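Local coordinates for protein transcriptional regulator (Vibrio virus VP882, PDB 7DWM) that binds the autoinducer 3,5-dimethylpyrazin-2-ol in a PAS-type pocket and probably binds DNA through a LuxR-type helix-turn-helix domain to regulate transcription, at residues K31-S35 and D78-E82; V168-L172 and A195-I199. Residues are numbered along the deposited sequence.

Contact 1. Residues K31-S35 and D78-E82; sequences KDTKS and DRLVE
A polar, charge-rich contact joins PAS-fold strand 28-32 and the turn that follows to helix 71-80 and the residues after it. Asp32 to Ser35 form a type I beta turn, closed by Ser35 N to Asp32 O at 3.0 Å. Nearest CA pairs are Ser35-Asp78 (6.5 Å) and Thr33-Arg79 (7.4 Å). The Arg79 guanidinium lies against this turn, with Thr33 O over one face and Asp32 O near its plane, 2.9 Å from Arg79 NH1. Chi1 m and chi3 near +90° curl Arg79 back to Glu82, giving a salt bridge of 2.7 Å from Arg79 NE to Glu82 OE1. Lys31 NZ bridges Asp78 OD2 at 3.1 Å; it also pairs with Asp60 and weakly hydrogen-bonds the bound 3,5-dimethylpyrazin-2-ol, so Lys31 links this contact to the ligand pocket. Asp78 in turn reaches Lys107 and Thr120, tying helix 71-80 to strands 99-110 and 119-126, while Lys31 pairs through its backbone with Thr120 and packs on Phe37 of strand 37-40.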
loop_
_atom_site.group_PDB
_atom_site.type_symbol
_atom_site.label_atom_id
_atom_site.label_comp_id
_atom_site.label_asym_id
_atom_site.label_seq_id
_atom_site.Cartn_x
_atom_site.Cartn_y
_atom_site.Cartn_z
ATOM N N LYS A 31 -14.526 -17.347 -2.583
ATOM C CA LYS A 31 -15.826 -17.853 -2.165
ATOM C C LYS A 31 -16.895 -17.378 -3.142
ATOM O O LYS A 31 -16.626 -16.604 -4.062
ATOM C CB LYS A 31 -16.162 -17.466 -0.722
ATOM C CG LYS A 31 -15.960 -16.029 -0.381
ATOM C CD LYS A 31 -15.292 -15.957 0.967
ATOM C CE LYS A 31 -15.204 -14.542 1.441
ATOM N NZ LYS A 31 -14.833 -14.464 2.869
ATOM N N ASP A 32 -18.122 -17.831 -2.902
ATOM C CA ASP A 32 -19.231 -17.721 -3.836
ATOM C C ASP A 32 -20.084 -16.495 -3.514
ATOM O O ASP A 32 -19.737 -15.670 -2.663
ATOM C CB ASP A 32 -20.045 -19.016 -3.782
ATOM C CG ASP A 32 -21.002 -19.168 -4.940
ATOM O OD1 ASP A 32 -22.211 -19.307 -4.668
ATOM O OD2 ASP A 32 -20.556 -19.156 -6.108
ATOM N N THR A 33 -21.221 -16.369 -4.207
ATOM C CA THR A 33 -22.177 -15.301 -3.956
ATOM C C THR A 33 -22.935 -15.508 -2.654
ATOM O O THR A 33 -23.631 -14.589 -2.210
ATOM C CB THR A 33 -23.167 -15.178 -5.118
ATOM O OG1 THR A 33 -24.148 -14.181 -4.806
ATOM C CG2 THR A 33 -23.872 -16.506 -5.366
ATOM N N LYS A 34 -22.857 -16.697 -2.063
ATOM C CA LYS A 34 -23.363 -16.943 -0.724
ATOM C C LYS A 34 -22.260 -16.816 0.323
ATOM O O LYS A 34 -22.433 -17.264 1.463
ATOM C CB LYS A 34 -24.028 -18.316 -0.661
ATOM C CG LYS A 34 -25.423 -18.351 -1.267
ATOM C CD LYS A 34 -25.679 -19.653 -2.001
ATOM C CE LYS A 34 -26.391 -20.657 -1.109
ATOM N NZ LYS A 34 -26.577 -21.971 -1.784
ATOM N N SER A 35 -21.139 -16.189 -0.046
ATOM C CA SER A 35 -19.929 -16.087 0.772
ATOM C C SER A 35 -19.478 -17.432 1.329
ATOM O O SER A 35 -18.839 -17.491 2.387
ATOM C CB SER A 35 -20.124 -15.085 1.916
ATOM O OG SER A 35 -19.208 -15.336 2.970
ATOM N N ASP A 78 -18.095 -8.867 1.183
ATOM C CA ASP A 78 -18.167 -9.823 0.087
ATOM C C ASP A 78 -19.289 -9.545 -0.901
ATOM O O ASP A 78 -19.316 -10.180 -1.961
ATOM C CB ASP A 78 -18.329 -11.231 0.642
ATOM C CG ASP A 78 -17.024 -11.822 1.084
ATOM O OD1 ASP A 78 -16.112 -11.917 0.238
ATOM O OD2 ASP A 78 -16.906 -12.178 2.277
ATOM N N ARG A 79 -20.219 -8.641 -0.593
ATOM C CA ARG A 79 -21.264 -8.349 -1.565
ATOM C C ARG A 79 -21.075 -6.999 -2.247
ATOM O O ARG A 79 -21.481 -6.850 -3.407
ATOM C CB ARG A 79 -22.645 -8.419 -0.900
ATOM C CG ARG A 79 -22.837 -9.657 -0.021
ATOM C CD ARG A 79 -23.510 -10.782 -0.792
ATOM N NE ARG A 79 -22.530 -11.638 -1.454
ATOM C CZ ARG A 79 -21.859 -12.615 -0.851
ATOM N NH1 ARG A 79 -20.985 -13.339 -1.535
ATOM N NH2 ARG A 79 -22.066 -12.872 0.432
ATOM N N LEU A 80 -20.326 -6.079 -1.629
ATOM C CA LEU A 80 -20.120 -4.762 -2.220
ATOM C C LEU A 80 -18.950 -4.755 -3.177
ATOM O O LEU A 80 -18.862 -3.868 -4.030
ATOM C CB LEU A 80 -19.865 -3.726 -1.122
ATOM C CG LEU A 80 -21.098 -2.937 -0.672
ATOM C CD1 LEU A 80 -20.734 -1.574 -0.009
ATOM C CD2 LEU A 80 -22.103 -2.793 -1.821
ATOM N N VAL A 81 -18.078 -5.751 -3.061
ATOM C CA VAL A 81 -17.217 -6.134 -4.169
ATOM C C VAL A 81 -18.039 -6.671 -5.335
ATOM O O VAL A 81 -17.774 -6.339 -6.500
ATOM C CB VAL A 81 -16.165 -7.148 -3.670
ATOM C CG1 VAL A 81 -16.821 -8.314 -2.964
ATOM C CG2 VAL A 81 -15.322 -7.636 -4.813
ATOM N N GLU A 82 -19.034 -7.520 -5.054
ATOM C CA GLU A 82 -19.704 -8.241 -6.133
ATOM C C GLU A 82 -20.556 -7.318 -6.992
ATOM O O GLU A 82 -20.731 -7.576 -8.189
ATOM C CB GLU A 82 -20.546 -9.389 -5.571
ATOM C CG GLU A 82 -19.782 -10.716 -5.504
ATOM C CD GLU A 82 -20.312 -11.645 -4.429
ATOM O OE1 GLU A 82 -21.451 -11.424 -3.972
ATOM O OE2 GLU A 82 -19.595 -12.592 -4.038
#

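Contact 2. Residues V168-L172 and A195-I199; sequences VLFFL and AIERI
In the LuxR-type helix-turn-helix domain, helix 163-172 packs across helix 189-203, which occupies the position of the recognition helix in this family. Both segments are regular helix, with Leu172 N to Val168 O at 2.8 Å and Ile199 N to Ala195 O at 2.9 Å. Their axes cross at right angles (signed angle -90°) and approach to 10.8 Å, a spacing bridged by aliphatic side chains. The nearest CA pairs, Val168-Ile196 at 7.1 Å and Leu169-Ile199 at 7.6 Å, set the register. Val168, chi1 t, is the central bump: its CA-CB bond points toward the other helix, and its methyls enter the hollow bounded by Ala195, Ile196 and Ile199. The small Ala195 forms the shallow side of this hollow, its CB 4.1 Å from Val168 CG2. Ile199 (chi1 m, chi2 t) supplies the reciprocal bump, sending CD1 to within 3.8 Å of Val168 CG1 while its CG2 lies 4.1 Å from Leu169 CD1. One turn on from Val168, Leu172 also directs its CA-CB bond toward helix 189-203, and its CD1 lies 4.0 Å from Ile196 CG1. Leu211 of helix 208-217 extends this core against Leu172 and Ile199, and Ile181 of helix 178-185 adds to it at Leu172. Tightest of all is the meeting of Val168 CG1 with Ile196 CG1, at 3.6 Å.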
loop_
_atom_site.group_PDB
_atom_site.type_symbol
_atom_site.label_atom_id
_atom_site.label_comp_id
_atom_site.label_asym_id
_atom_site.label_seq_id
_atom_site.Cartn_x
_atom_site.Cartn_y
_atom_site.Cartn_z
ATOM N N VAL A 168 -1.914 12.825 20.781
ATOM C CA VAL A 168 -1.572 14.208 20.470
ATOM C C VAL A 168 -0.412 14.260 19.487
ATOM O O VAL A 168 -0.429 15.044 18.535
ATOM C CB VAL A 168 -1.258 14.987 21.762
ATOM C CG1 VAL A 168 -0.634 16.336 21.436
ATOM C CG2 VAL A 168 -2.520 15.170 22.588
ATOM N N LEU A 169 0.607 13.423 19.691
ATOM C CA LEU A 169 1.755 13.438 18.790
ATOM C C LEU A 169 1.399 12.876 17.417
ATOM O O LEU A 169 1.868 13.391 16.395
ATOM C CB LEU A 169 2.919 12.661 19.406
ATOM C CG LEU A 169 4.229 12.760 18.623
ATOM C CD1 LEU A 169 4.695 14.201 18.608
ATOM C CD2 LEU A 169 5.285 11.855 19.230
ATOM N N PHE A 170 0.600 11.803 17.377
ATOM C CA PHE A 170 0.113 11.273 16.106
ATOM C C PHE A 170 -0.524 12.369 15.269
ATOM O O PHE A 170 -0.264 12.482 14.065
ATOM C CB PHE A 170 -0.888 10.138 16.354
ATOM C CG PHE A 170 -1.338 9.430 15.097
ATOM C CD1 PHE A 170 -2.441 9.877 14.384
ATOM C CD2 PHE A 170 -0.652 8.319 14.631
ATOM C CE1 PHE A 170 -2.847 9.229 13.231
ATOM C CE2 PHE A 170 -1.056 7.668 13.480
ATOM C CZ PHE A 170 -2.153 8.124 12.779
ATOM N N PHE A 171 -1.360 13.197 15.893
ATOM C CA PHE A 171 -2.028 14.227 15.104
ATOM C C PHE A 171 -1.162 15.468 14.896
ATOM O O PHE A 171 -1.355 16.187 13.910
ATOM C CB PHE A 171 -3.376 14.570 15.732
ATOM C CG PHE A 171 -4.399 13.487 15.544
ATOM C CD1 PHE A 171 -4.771 13.090 14.269
ATOM C CD2 PHE A 171 -4.961 12.842 16.632
ATOM C CE1 PHE A 171 -5.698 12.081 14.083
ATOM C CE2 PHE A 171 -5.891 11.837 16.452
ATOM C CZ PHE A 171 -6.260 11.457 15.177
ATOM N N LEU A 172 -0.212 15.736 15.795
ATOM C CA LEU A 172 0.742 16.819 15.573
ATOM C C LEU A 172 1.595 16.547 14.341
ATOM O O LEU A 172 1.766 17.420 13.482
ATOM C CB LEU A 172 1.630 16.994 16.806
ATOM C CG LEU A 172 1.245 18.006 17.887
ATOM C CD1 LEU A 172 2.480 18.363 18.691
ATOM C CD2 LEU A 172 0.606 19.256 17.295
ATOM N N ALA A 195 -0.379 18.914 27.195
ATOM C CA ALA A 195 0.096 17.634 26.674
ATOM C C ALA A 195 1.274 17.824 25.723
ATOM O O ALA A 195 2.255 17.069 25.775
ATOM C CB ALA A 195 -1.044 16.894 25.975
ATOM N N ILE A 196 1.188 18.824 24.842
ATOM C CA ILE A 196 2.281 19.105 23.914
ATOM C C ILE A 196 3.534 19.516 24.673
ATOM O O ILE A 196 4.652 19.147 24.300
ATOM C CB ILE A 196 1.863 20.178 22.892
ATOM C CG1 ILE A 196 0.734 19.658 22.005
ATOM C CG2 ILE A 196 3.050 20.590 22.032
ATOM C CD1 ILE A 196 0.151 20.710 21.098
ATOM N N GLU A 197 3.369 20.303 25.739
ATOM C CA GLU A 197 4.519 20.696 26.547
ATOM C C GLU A 197 5.207 19.476 27.147
ATOM O O GLU A 197 6.441 19.365 27.114
ATOM C CB GLU A 197 4.078 21.663 27.646
ATOM C CG GLU A 197 5.116 21.888 28.731
ATOM C CD GLU A 197 6.098 22.989 28.380
ATOM O OE1 GLU A 197 7.019 23.244 29.183
ATOM O OE2 GLU A 197 5.947 23.599 27.300
ATOM N N ARG A 198 4.421 18.528 27.665
ATOM C CA ARG A 198 5.035 17.356 28.283
ATOM C C ARG A 198 5.685 16.449 27.241
ATOM O O ARG A 198 6.754 15.878 27.491
ATOM C CB ARG A 198 3.999 16.583 29.098
ATOM C CG ARG A 198 3.797 17.141 30.496
ATOM C CD ARG A 198 2.895 16.254 31.333
ATOM N NE ARG A 198 1.570 16.839 31.504
ATOM C CZ ARG A 198 0.542 16.604 30.696
ATOM N NH1 ARG A 198 -0.628 17.184 30.929
ATOM N NH2 ARG A 198 0.681 15.788 29.658
ATOM N N ILE A 199 5.090 16.349 26.049
ATOM C CA ILE A 199 5.720 15.590 24.967
ATOM C C ILE A 199 7.044 16.228 24.568
ATOM O O ILE A 199 8.081 15.555 24.469
ATOM C CB ILE A 199 4.775 15.490 23.757
ATOM C CG1 ILE A 199 3.565 14.617 24.076
ATOM C CG2 ILE A 199 5.519 14.951 22.544
ATOM C CD1 ILE A 199 2.400 14.863 23.144
#

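In the fold
The two contacts belong to separate parts of a two-domain regulator: contact 1 to the PAS fold that holds 3,5-dimethylpyrazin-2-ol, contact 2 to the LuxR-type helical domain. They follow one another along the chain, lie on opposite sides of its centre and do not touch; their centres are 43 Å apart and their nearest atoms about 25 Å. The side chain of Lys31 in contact 1 comes within about 3 Å of the ligand, while contact 2 holds none of the pocket residues. Chemistry differs too, charged and partly exposed in one, aliphatic and buried in the other. The second subunit touches neither segment of contact 1 but packs on Phe170 and Phe171 of segment 168-172, which do not themselves touch 195-199.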